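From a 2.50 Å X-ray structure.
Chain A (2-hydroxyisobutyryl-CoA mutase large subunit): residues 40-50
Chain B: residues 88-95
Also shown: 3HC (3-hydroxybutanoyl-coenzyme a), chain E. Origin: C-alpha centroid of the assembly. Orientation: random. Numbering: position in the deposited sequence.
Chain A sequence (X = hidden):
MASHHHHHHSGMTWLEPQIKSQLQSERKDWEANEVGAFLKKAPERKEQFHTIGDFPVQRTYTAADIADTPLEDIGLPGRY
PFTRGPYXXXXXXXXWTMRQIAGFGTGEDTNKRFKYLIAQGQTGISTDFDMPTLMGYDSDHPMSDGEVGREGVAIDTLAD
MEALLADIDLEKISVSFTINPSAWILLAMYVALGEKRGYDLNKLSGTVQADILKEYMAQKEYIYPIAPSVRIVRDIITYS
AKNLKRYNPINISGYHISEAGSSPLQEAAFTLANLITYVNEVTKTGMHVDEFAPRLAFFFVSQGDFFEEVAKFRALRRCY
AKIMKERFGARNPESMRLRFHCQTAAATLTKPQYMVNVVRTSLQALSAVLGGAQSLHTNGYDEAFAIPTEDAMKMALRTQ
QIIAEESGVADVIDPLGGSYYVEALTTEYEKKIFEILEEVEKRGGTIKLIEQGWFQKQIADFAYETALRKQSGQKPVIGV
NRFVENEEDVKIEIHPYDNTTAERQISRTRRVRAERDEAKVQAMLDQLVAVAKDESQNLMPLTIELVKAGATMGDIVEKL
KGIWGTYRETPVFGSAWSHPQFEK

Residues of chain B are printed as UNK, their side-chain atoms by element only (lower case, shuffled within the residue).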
# COMPACT_ATOMS: atom_id res chain seq x y z
N LYS A 40 0.54 -15.42 29.76
CA LYS A 40 1.57 -16.02 30.62
C LYS A 40 2.81 -16.35 29.75
O LYS A 40 3.92 -15.91 30.09
CB LYS A 40 1.06 -17.29 31.31
CG LYS A 40 0.17 -17.07 32.54
CD LYS A 40 -0.20 -18.38 33.23
CE LYS A 40 -1.44 -19.06 32.69
NZ LYS A 40 -1.22 -20.51 32.42
N LYS A 41 2.62 -17.10 28.63
CA LYS A 41 3.63 -17.49 27.63
C LYS A 41 4.36 -16.24 27.12
O LYS A 41 5.59 -16.24 27.01
CB LYS A 41 2.96 -18.08 26.36
CG LYS A 41 2.39 -19.47 26.38
CD LYS A 41 2.00 -19.79 24.93
CE LYS A 41 1.39 -21.16 24.74
NZ LYS A 41 1.31 -21.50 23.29
N ALA A 42 3.57 -15.23 26.68
CA ALA A 42 4.03 -13.99 26.07
C ALA A 42 2.97 -12.88 26.22
O ALA A 42 1.94 -12.91 25.53
CB ALA A 42 4.33 -14.22 24.59
N PRO A 43 3.20 -11.88 27.13
CA PRO A 43 2.20 -10.81 27.29
C PRO A 43 2.13 -9.88 26.09
O PRO A 43 3.01 -9.89 25.25
CB PRO A 43 2.68 -10.09 28.55
CG PRO A 43 4.12 -10.31 28.59
CD PRO A 43 4.33 -11.70 28.06
N GLU A 44 1.07 -9.06 26.02
CA GLU A 44 0.89 -8.10 24.96
C GLU A 44 1.83 -6.93 25.11
O GLU A 44 2.37 -6.74 26.19
CB GLU A 44 -0.57 -7.66 24.84
CG GLU A 44 -1.43 -8.79 24.32
CD GLU A 44 -2.92 -8.61 24.35
OE1 GLU A 44 -3.46 -8.17 25.39
OE2 GLU A 44 -3.57 -8.98 23.35
N ARG A 45 2.08 -6.18 24.01
CA ARG A 45 3.01 -5.05 24.01
C ARG A 45 2.58 -3.90 24.94
O ARG A 45 3.45 -3.23 25.52
CB ARG A 45 3.23 -4.51 22.60
CG ARG A 45 4.01 -5.43 21.68
CD ARG A 45 4.11 -4.88 20.27
NE ARG A 45 2.86 -5.01 19.51
CZ ARG A 45 2.04 -3.99 19.21
NH1 ARG A 45 2.31 -2.76 19.64
NH2 ARG A 45 0.94 -4.21 18.50
N LYS A 46 1.25 -3.68 25.06
CA LYS A 46 0.63 -2.62 25.85
C LYS A 46 -0.51 -3.16 26.72
O LYS A 46 -1.16 -4.12 26.32
CB LYS A 46 0.07 -1.56 24.91
CG LYS A 46 1.12 -0.62 24.36
CD LYS A 46 0.64 0.04 23.09
CE LYS A 46 1.51 1.18 22.62
NZ LYS A 46 2.89 0.75 22.29
N GLU A 47 -0.75 -2.54 27.91
CA GLU A 47 -1.85 -2.94 28.80
C GLU A 47 -3.17 -2.54 28.19
O GLU A 47 -4.15 -3.27 28.34
CB GLU A 47 -1.69 -2.30 30.19
CG GLU A 47 -0.61 -2.95 31.03
CD GLU A 47 -1.06 -4.12 31.88
OE1 GLU A 47 -0.92 -4.02 33.13
OE2 GLU A 47 -1.55 -5.13 31.32
N GLN A 48 -3.18 -1.41 27.48
CA GLN A 48 -4.32 -0.87 26.75
C GLN A 48 -3.79 -0.27 25.44
O GLN A 48 -2.92 0.60 25.47
CB GLN A 48 -5.08 0.21 27.59
CG GLN A 48 -6.28 0.88 26.88
CD GLN A 48 -7.41 -0.10 26.53
OE1 GLN A 48 -7.98 -0.77 27.40
NE2 GLN A 48 -7.76 -0.20 25.24
N PHE A 49 -4.30 -0.74 24.31
CA PHE A 49 -3.92 -0.21 23.01
C PHE A 49 -4.91 0.88 22.62
O PHE A 49 -6.05 0.90 23.10
CB PHE A 49 -3.85 -1.32 21.95
CG PHE A 49 -2.72 -2.32 22.10
CD1 PHE A 49 -2.84 -3.41 22.95
CD2 PHE A 49 -1.58 -2.22 21.32
CE1 PHE A 49 -1.83 -4.37 23.02
CE2 PHE A 49 -0.56 -3.17 21.42
CZ PHE A 49 -0.71 -4.26 22.24
N HIS A 50 -4.47 1.83 21.80
CA HIS A 50 -5.30 2.95 21.38
C HIS A 50 -5.05 3.20 19.92
O HIS A 50 -3.98 2.85 19.43
CB HIS A 50 -4.90 4.25 22.12
CG HIS A 50 -5.03 4.19 23.60
ND1 HIS A 50 -6.11 4.76 24.24
CD2 HIS A 50 -4.20 3.66 24.52
CE1 HIS A 50 -5.92 4.53 25.53
NE2 HIS A 50 -4.79 3.87 25.74
N UNK B 88 -4.99 -16.42 20.37
CA UNK B 88 -5.99 -15.48 20.91
C UNK B 88 -5.51 -14.04 21.06
O UNK B 88 -6.32 -13.18 21.35
c UNK B 88 -5.02 -16.73 22.68
c UNK B 88 -6.30 -16.08 22.28
c UNK B 88 -4.46 -17.31 21.43
N UNK B 89 -4.20 -13.80 20.92
CA UNK B 89 -3.54 -12.51 21.15
C UNK B 89 -2.92 -11.92 19.90
O UNK B 89 -2.70 -10.69 19.84
c UNK B 89 -2.57 -12.65 22.33
c UNK B 89 -1.65 -13.82 22.19
o UNK B 89 -1.87 -11.45 22.55
N UNK B 90 -2.66 -12.79 18.90
CA UNK B 90 -2.07 -12.47 17.61
C UNK B 90 -0.96 -11.42 17.68
O UNK B 90 -0.05 -11.55 18.51
s UNK B 90 -3.25 -14.67 15.32
c UNK B 90 -2.88 -13.88 13.80
c UNK B 90 -3.14 -12.16 16.57
c UNK B 90 -4.04 -13.34 16.24
N UNK B 91 -1.05 -10.37 16.87
CA UNK B 91 -0.05 -9.30 16.76
C UNK B 91 0.05 -8.30 17.92
O UNK B 91 0.96 -7.48 17.93
c UNK B 91 -1.36 -9.11 13.26
o UNK B 91 -1.06 -11.83 10.85
c UNK B 91 0.33 -10.63 14.02
c UNK B 91 -0.86 -11.07 11.97
c UNK B 91 -0.39 -9.45 14.21
c UNK B 91 -1.60 -9.92 12.16
c UNK B 91 -0.13 -8.56 15.41
c UNK B 91 0.10 -11.44 12.91
N UNK B 92 -0.85 -8.38 18.91
CA UNK B 92 -0.77 -7.48 20.07
C UNK B 92 0.32 -8.03 21.02
O UNK B 92 0.81 -7.31 21.91
c UNK B 92 -3.29 -6.99 19.99
c UNK B 92 -2.11 -7.42 20.83
n UNK B 92 -5.09 -6.05 21.21
c UNK B 92 -4.57 -7.31 20.72
n UNK B 92 -5.72 -4.55 22.81
c UNK B 92 -5.26 -5.74 22.48
n UNK B 92 -4.98 -6.62 23.43
N UNK B 93 0.65 -9.32 20.86
CA UNK B 93 1.62 -10.02 21.66
C UNK B 93 2.86 -10.34 20.83
O UNK B 93 3.95 -10.02 21.26
o UNK B 93 1.96 -11.98 23.03
c UNK B 93 1.01 -11.26 22.28
N UNK B 94 2.69 -10.96 19.64
CA UNK B 94 3.83 -11.25 18.76
C UNK B 94 3.48 -10.94 17.32
O UNK B 94 2.52 -11.51 16.78
c UNK B 94 6.13 -12.84 20.65
n UNK B 94 7.24 -15.18 23.27
c UNK B 94 4.70 -13.14 20.29
n UNK B 94 7.04 -15.51 21.01
c UNK B 94 4.31 -12.70 18.89
c UNK B 94 6.92 -14.71 22.07
n UNK B 94 6.50 -13.46 21.93
N UNK B 95 4.30 -10.07 16.67
CA UNK B 95 4.15 -9.71 15.25
C UNK B 95 4.43 -10.93 14.36
O UNK B 95 5.23 -11.78 14.73
o UNK B 95 5.03 -7.51 15.80
c UNK B 95 5.18 -8.59 14.89
c UNK B 95 5.01 -8.05 13.47
N1A 3HC E . 1.33 -15.21 21.59
C2A 3HC E . 2.22 -16.18 22.26
N3A 3HC E . 3.11 -16.87 21.32
C4A 3HC E . 3.09 -16.59 19.99
C5A 3HC E . 2.24 -15.68 19.47
C6A 3HC E . 1.37 -15.02 20.26
N6A 3HC E . 0.55 -14.14 19.68
N7A 3HC E . 2.48 -15.63 18.15
C8A 3HC E . 3.46 -16.48 17.87
N9A 3HC E . 3.82 -17.09 19.00
C1B 3HC E . 4.87 -18.13 19.22
C2B 3HC E . 4.56 -19.43 18.51
O2B 3HC E . 3.74 -20.29 19.30
C3B 3HC E . 5.95 -20.01 18.29
O3B 3HC E . 6.43 -20.67 19.48
P3B 3HC E . 7.16 -22.11 19.47
O7A 3HC E . 8.36 -21.87 18.64
O8A 3HC E . 7.44 -22.31 20.91
O9A 3HC E . 6.12 -22.99 18.90
C4B 3HC E . 6.81 -18.78 18.04
O4B 3HC E . 6.12 -17.65 18.66
C5B 3HC E . 7.06 -18.55 16.54
O5B 3HC E . 5.85 -18.07 15.91
P1A 3HC E . 5.05 -18.89 14.75
O1A 3HC E . 5.30 -20.35 14.83
O2A 3HC E . 3.66 -18.42 14.73
O3A 3HC E . 5.81 -18.19 13.46
P2A 3HC E . 7.05 -18.79 12.61
O4A 3HC E . 7.42 -17.78 11.60
O5A 3HC E . 8.11 -19.33 13.49
O6A 3HC E . 6.36 -20.02 11.91
CBP 3HC E . 5.27 -21.29 10.15
CCP 3HC E . 5.37 -19.93 10.87
CDP 3HC E . 4.68 -22.28 11.17
CEP 3HC E . 4.29 -21.19 8.98
CAP 3HC E . 6.68 -21.79 9.69
OAP 3HC E . 6.68 -23.13 9.13
C9P 3HC E . 7.53 -20.80 8.84
O9P 3HC E . 8.26 -19.97 9.37
N8P 3HC E . 7.48 -20.97 7.51
C7P 3HC E . 8.29 -20.14 6.60
C6P 3HC E . 8.24 -20.71 5.19
C5P 3HC E . 8.98 -19.82 4.19
O5P 3HC E . 9.46 -18.72 4.50
N4P 3HC E . 9.06 -20.35 2.97
C3P 3HC E . 9.70 -19.67 1.85
C2P 3HC E . 9.11 -20.22 0.58
S1P 3HC E . 9.77 -19.37 -0.89
C1 3HC E . 8.87 -20.33 -2.12
O1 3HC E . 8.71 -21.55 -2.06
C2 3HC E . 8.20 -19.53 -3.25
C3 3HC E . 9.20 -19.10 -4.33
O3 3HC E . 10.23 -18.32 -3.73
C4 3HC E . 9.79 -20.31 -5.07
O HOH W 1 -6.62 -2.80 24.27

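Position 88 has three side-chain carbons, and they close a ring onto the backbone N. That ring is the mark of proline. Pro88(B) does not touch the chain A stretch.

Position 89 has a CB that carries one oxygen and one carbon. The oxygen lies 3.1 Å from OE2 of Glu44(A). A beta-branched side chain with one hydroxyl is threonine. Thr89(B) OG1 donates a hydrogen bond to that carboxylate, though the place of OG1 in the model is less sure. Thr89(B) CG2 lies 3.3 Å from 3HC N1A.

Position 90 has three carbons and one sulfur in an unbranched chain, with the sulfur next to last. This is methionine. The CA-to-CB bond of Met90(B) points away from the chain A stretch. Met90(B) O lies 2.9 Å from 3HC N6A.

Position 91 has one carbon, then a six-carbon ring bearing one oxygen. The residue is tyrosine. The end of the Tyr91(B) side chain leads away. Chain A meets its backbone O. Arg45(A) NH2 gives a weak hydrogen bond to Tyr91(B) O at 3.3 Å.

Position 92 has three carbons, a nitrogen, and a carbon carrying two more nitrogens. One terminal nitrogen lies 2.8 Å from Glu44(A) OE2, and the other 3.1 Å from Phe49(A) CD1. A guanidinium on this chain means arginine. Arg92(B) NH1 forms a salt bridge with Glu44(A) OE2, which lies near the guanidinium plane. Phe49(A) CD1 sits over one face of the same group.

Position 93 has one carbon and one oxygen. The oxygen is 2.7 Å from Ala42(A) O. The residue is serine. Ser93(B) OG donates a hydrogen bond to that carbonyl, just where chain A has left its helix.

Position 94 repeats the pattern of three carbons, a nitrogen, and a carbon with two nitrogens. One of these nitrogens is 3.3 Å from Ala42(A) CB. It is a second arginine. The guanidinium of Arg94(B) lays one face over N3A of 3HC.

Position 95 has a CB with one oxygen and one carbon, so it is threonine. Thr95(B) makes no contact with the chain A stretch.

Arg92(B) contributes at both ends: its side chain holds Glu44(A), while Arg92(B) O accepts a hydrogen bond from Arg45(A) N at 2.7 Å. Water 1 accepts a hydrogen bond from Phe49(A) N at 3.1 Å and a weak one from Arg92(B) NH2 at 2.5 Å. Ala42(A) and chain B also meet beside the adenine of 3HC.

Chain B (88-95) PTMYRSRT
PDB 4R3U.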